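Local coordinates for protein pumilio homology domain family member 4 (Saccharomyces cerevisiae, PDB 3BWT) that binds single-stranded mRNA through the Pumilio repeats of its RNA-binding domain, which is the part in this crystal structure, and acts in gene regulation, at residues A[247-252]-A[285-290]. Sequence-based numbering, arbitrary orientation.
Sequences NVIEKI and NYVLQT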
ATOM      1  N   ASN A 247       9.086  -0.420  15.539  1.00 21.73           N
ATOM      2  CA  ASN A 247       9.187  -0.789  14.128  1.00 20.00           C
ATOM      3  C   ASN A 247      10.010   0.235  13.390  1.00 18.47           C
ATOM      4  O   ASN A 247      10.797  -0.094  12.519  1.00 19.61           O
ATOM      5  CB  ASN A 247       7.809  -0.853  13.483  1.00 19.20           C
ATOM      6  CG  ASN A 247       6.979  -2.005  13.987  1.00 20.99           C
ATOM      7  OD1 ASN A 247       5.767  -2.010  13.808  1.00 23.77           O
ATOM      8  ND2 ASN A 247       7.622  -2.989  14.622  1.00 26.33           N
ATOM      9  N   VAL A 248       9.798   1.493  13.748  1.00 18.92           N
ATOM     10  CA  VAL A 248      10.527   2.599  13.162  1.00 20.23           C
ATOM     11  C   VAL A 248      11.978   2.612  13.645  1.00 20.52           C
ATOM     12  O   VAL A 248      12.900   2.767  12.852  1.00 20.35           O
ATOM     13  CB  VAL A 248       9.840   3.947  13.475  1.00 19.02           C
ATOM     14  CG1 VAL A 248      10.633   5.093  12.876  1.00 18.76           C
ATOM     15  CG2 VAL A 248       8.420   3.956  12.933  1.00 17.98           C
ATOM     16  N   ILE A 249      12.189   2.441  14.942  1.00 21.55           N
ATOM     17  CA  ILE A 249      13.554   2.432  15.450  1.00 21.74           C
ATOM     18  C   ILE A 249      14.388   1.379  14.714  1.00 22.57           C
ATOM     19  O   ILE A 249      15.478   1.683  14.220  1.00 23.83           O
ATOM     20  CB  ILE A 249      13.609   2.216  16.970  1.00 19.85           C
ATOM     21  CG1 ILE A 249      12.895   3.358  17.695  1.00 18.45           C
ATOM     22  CG2 ILE A 249      15.041   2.147  17.427  1.00 19.77           C
ATOM     23  CD1 ILE A 249      13.657   4.658  17.694  1.00 17.71           C
ATOM     24  N   GLU A 250      13.863   0.156  14.633  1.00 20.86           N
ATOM     25  CA  GLU A 250      14.477  -0.927  13.856  1.00 20.18           C
ATOM     26  C   GLU A 250      14.705  -0.568  12.389  1.00 22.14           C
ATOM     27  O   GLU A 250      15.722  -0.933  11.793  1.00 22.16           O
ATOM     28  CB  GLU A 250      13.597  -2.174  13.901  1.00 23.12           C
ATOM     29  CG  GLU A 250      13.954  -3.168  14.991  1.00 31.48           C
ATOM     30  CD  GLU A 250      13.746  -4.601  14.537  1.00 36.16           C
ATOM     31  OE1 GLU A 250      13.366  -4.802  13.359  1.00 50.62           O
ATOM     32  OE2 GLU A 250      13.965  -5.524  15.350  1.00 32.35           O
ATOM     33  N   LYS A 251      13.741   0.125  11.800  1.00 19.94           N
ATOM     34  CA  LYS A 251      13.852   0.523  10.410  1.00 20.03           C
ATOM     35  C   LYS A 251      15.088   1.401  10.225  1.00 20.28           C
ATOM     36  O   LYS A 251      15.861   1.213   9.289  1.00 20.96           O
ATOM     37  CB  LYS A 251      12.602   1.275   9.967  1.00 18.12           C
ATOM     38  CG  LYS A 251      12.673   1.732   8.530  1.00 18.14           C
ATOM     39  CD  LYS A 251      12.957   0.558   7.629  1.00 17.04           C
ATOM     40  CE  LYS A 251      13.030   0.988   6.195  1.00 17.59           C
ATOM     41  NZ  LYS A 251      12.971  -0.190   5.284  1.00 18.26           N
ATOM     42  N   ILE A 252      15.257   2.355  11.133  1.00 19.33           N
ATOM     43  CA  ILE A 252      16.420   3.234  11.155  1.00 21.04           C
ATOM     44  C   ILE A 252      17.714   2.464  11.461  1.00 25.30           C
ATOM     45  O   ILE A 252      18.743   2.677  10.812  1.00 23.26           O
ATOM     46  CB  ILE A 252      16.230   4.364  12.180  1.00 18.82           C
ATOM     47  CG1 ILE A 252      15.152   5.334  11.706  1.00 17.25           C
ATOM     48  CG2 ILE A 252      17.530   5.101  12.404  1.00 21.02           C
ATOM     49  CD1 ILE A 252      14.486   6.106  12.829  1.00 17.94           C
ATOM     50  N   ASN A 285      13.741  -5.878  23.289  1.00 26.06           N
ATOM     51  CA  ASN A 285      14.651  -7.002  23.153  1.00 24.91           C
ATOM     52  C   ASN A 285      15.110  -7.163  21.708  1.00 24.10           C
ATOM     53  O   ASN A 285      16.307  -7.156  21.433  1.00 25.95           O
ATOM     54  CB  ASN A 285      14.000  -8.293  23.638  1.00 28.68           C
ATOM     55  CG  ASN A 285      15.003  -9.422  23.802  1.00 36.76           C
ATOM     56  OD1 ASN A 285      15.504  -9.668  24.904  1.00 35.91           O
ATOM     57  ND2 ASN A 285      15.311 -10.107  22.706  1.00 31.06           N
ATOM     58  N   TYR A 286      14.153  -7.305  20.794  1.00 24.65           N
ATOM     59  CA  TYR A 286      14.448  -7.451  19.362  1.00 27.81           C
ATOM     60  C   TYR A 286      15.242  -6.285  18.804  1.00 22.06           C
ATOM     61  O   TYR A 286      16.112  -6.471  17.963  1.00 21.24           O
ATOM     62  CB  TYR A 286      13.162  -7.575  18.547  1.00 21.68           C
ATOM     63  CG  TYR A 286      12.353  -8.785  18.878  1.00 21.61           C
ATOM     64  CD1 TYR A 286      12.671 -10.020  18.337  1.00 20.99           C
ATOM     65  CD2 TYR A 286      11.262  -8.697  19.735  1.00 22.91           C
ATOM     66  CE1 TYR A 286      11.930 -11.145  18.641  1.00 24.17           C
ATOM     67  CE2 TYR A 286      10.508  -9.817  20.045  1.00 26.02           C
ATOM     68  CZ  TYR A 286      10.850 -11.041  19.499  1.00 24.00           C
ATOM     69  OH  TYR A 286      10.110 -12.161  19.809  1.00 26.10           O
ATOM     70  N   VAL A 287      14.891  -5.085  19.252  1.00 21.85           N
ATOM     71  CA  VAL A 287      15.599  -3.871  18.891  1.00 23.12           C
ATOM     72  C   VAL A 287      17.034  -3.931  19.395  1.00 23.21           C
ATOM     73  O   VAL A 287      17.975  -3.540  18.704  1.00 21.74           O
ATOM     74  CB  VAL A 287      14.913  -2.656  19.513  1.00 24.05           C
ATOM     75  CG1 VAL A 287      15.707  -1.379  19.236  1.00 24.70           C
ATOM     76  CG2 VAL A 287      13.489  -2.548  18.994  1.00 22.43           C
ATOM     77  N   LEU A 288      17.190  -4.428  20.613  1.00 24.03           N
ATOM     78  CA  LEU A 288      18.505  -4.611  21.197  1.00 28.47           C
ATOM     79  C   LEU A 288      19.310  -5.583  20.354  1.00 25.62           C
ATOM     80  O   LEU A 288      20.501  -5.380  20.126  1.00 26.54           O
ATOM     81  CB  LEU A 288      18.389  -5.147  22.628  1.00 25.20           C
ATOM     82  CG  LEU A 288      19.741  -5.295  23.327  1.00 24.43           C
ATOM     83  CD1 LEU A 288      20.586  -4.053  23.064  1.00 23.62           C
ATOM     84  CD2 LEU A 288      19.579  -5.550  24.822  1.00 23.10           C
ATOM     85  N   GLN A 289      18.651  -6.646  19.904  1.00 21.26           N
ATOM     86  CA  GLN A 289      19.316  -7.669  19.118  1.00 21.90           C
ATOM     87  C   GLN A 289      19.687  -7.120  17.755  1.00 25.01           C
ATOM     88  O   GLN A 289      20.709  -7.483  17.182  1.00 27.51           O
ATOM     89  CB  GLN A 289      18.431  -8.896  18.956  1.00 22.47           C
ATOM     90  CG  GLN A 289      19.109 -10.021  18.205  1.00 23.73           C
ATOM     91  CD  GLN A 289      18.243 -11.255  18.108  1.00 26.98           C
ATOM     92  OE1 GLN A 289      17.112 -11.269  18.594  1.00 31.59           O
ATOM     93  NE2 GLN A 289      18.763 -12.300  17.471  1.00 22.93           N
ATOM     94  N   THR A 290      18.844  -6.241  17.233  1.00 25.58           N
ATOM     95  CA  THR A 290      19.156  -5.569  15.989  1.00 24.95           C
ATOM     96  C   THR A 290      20.386  -4.695  16.179  1.00 25.78           C
ATOM     97  O   THR A 290      21.270  -4.675  15.327  1.00 25.81           O
ATOM     98  CB  THR A 290      17.989  -4.721  15.496  1.00 19.31           C
ATOM     99  OG1 THR A 290      16.992  -5.587  14.956  1.00 28.50           O
ATOM    100  CG2 THR A 290      18.448  -3.778  14.405  1.00 20.21           C
TER
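Glu250 and Thr290 carry the polar part of this contact, in which one carboxylate oxygen of the glutamate meets the threonine hydroxyl. Helix 245-253 belongs to Pumilio repeat 7 and helix 284-298 to repeat 8; their short segments run in the same direction, 4° from parallel, with axes 9.9 Å apart, and Glu250 lies level with Val287. Glu250 bends at chi2 (-144°), and its carboxylate end lies toward the neighbouring helix. There OE2 of Glu250 lies 3.1 Å from OG1 of Thr290, a weak hydrogen bond at most. The hydroxyl proton has a competing acceptor one turn back in its own helix, the carbonyl O of Tyr286, 3.3 Å from Thr290 OG1. That carbonyl already accepts the backbone N-H of Thr290. With OG1 beside its own backbone N and anti to the carbonyl carbon (chi1 -75°), Thr290 holds its hydroxyl within range of both acceptors.

The apolar contacts are few. CG2 of Ile249 touches CG1 of Val287 at 4.0 Å, and the aliphatic part of Glu250 lies against the other valine methyl, CG and CG2 being 4.1 Å apart. Ile249 also packs on Leu239 and Ser240 of helix 236-240 and on Met262 of helix 256-279, and Val287 reaches the same Ser240, so the methyls join a buried layer shared with neighbouring helices.

Side-by-side packing of equivalent helices from successive repeats builds the curved Pumilio solenoid. Glu250 and Tyr286 hold positions that, as in other PUF proteins, probably read a base edge and stack between bases, respectively. The segments bury 206 Å² in all. With one hydroxyl proton and two possible acceptors, the Glu250-Thr290 bond is probably weak and leaves the carboxylate little committed to it.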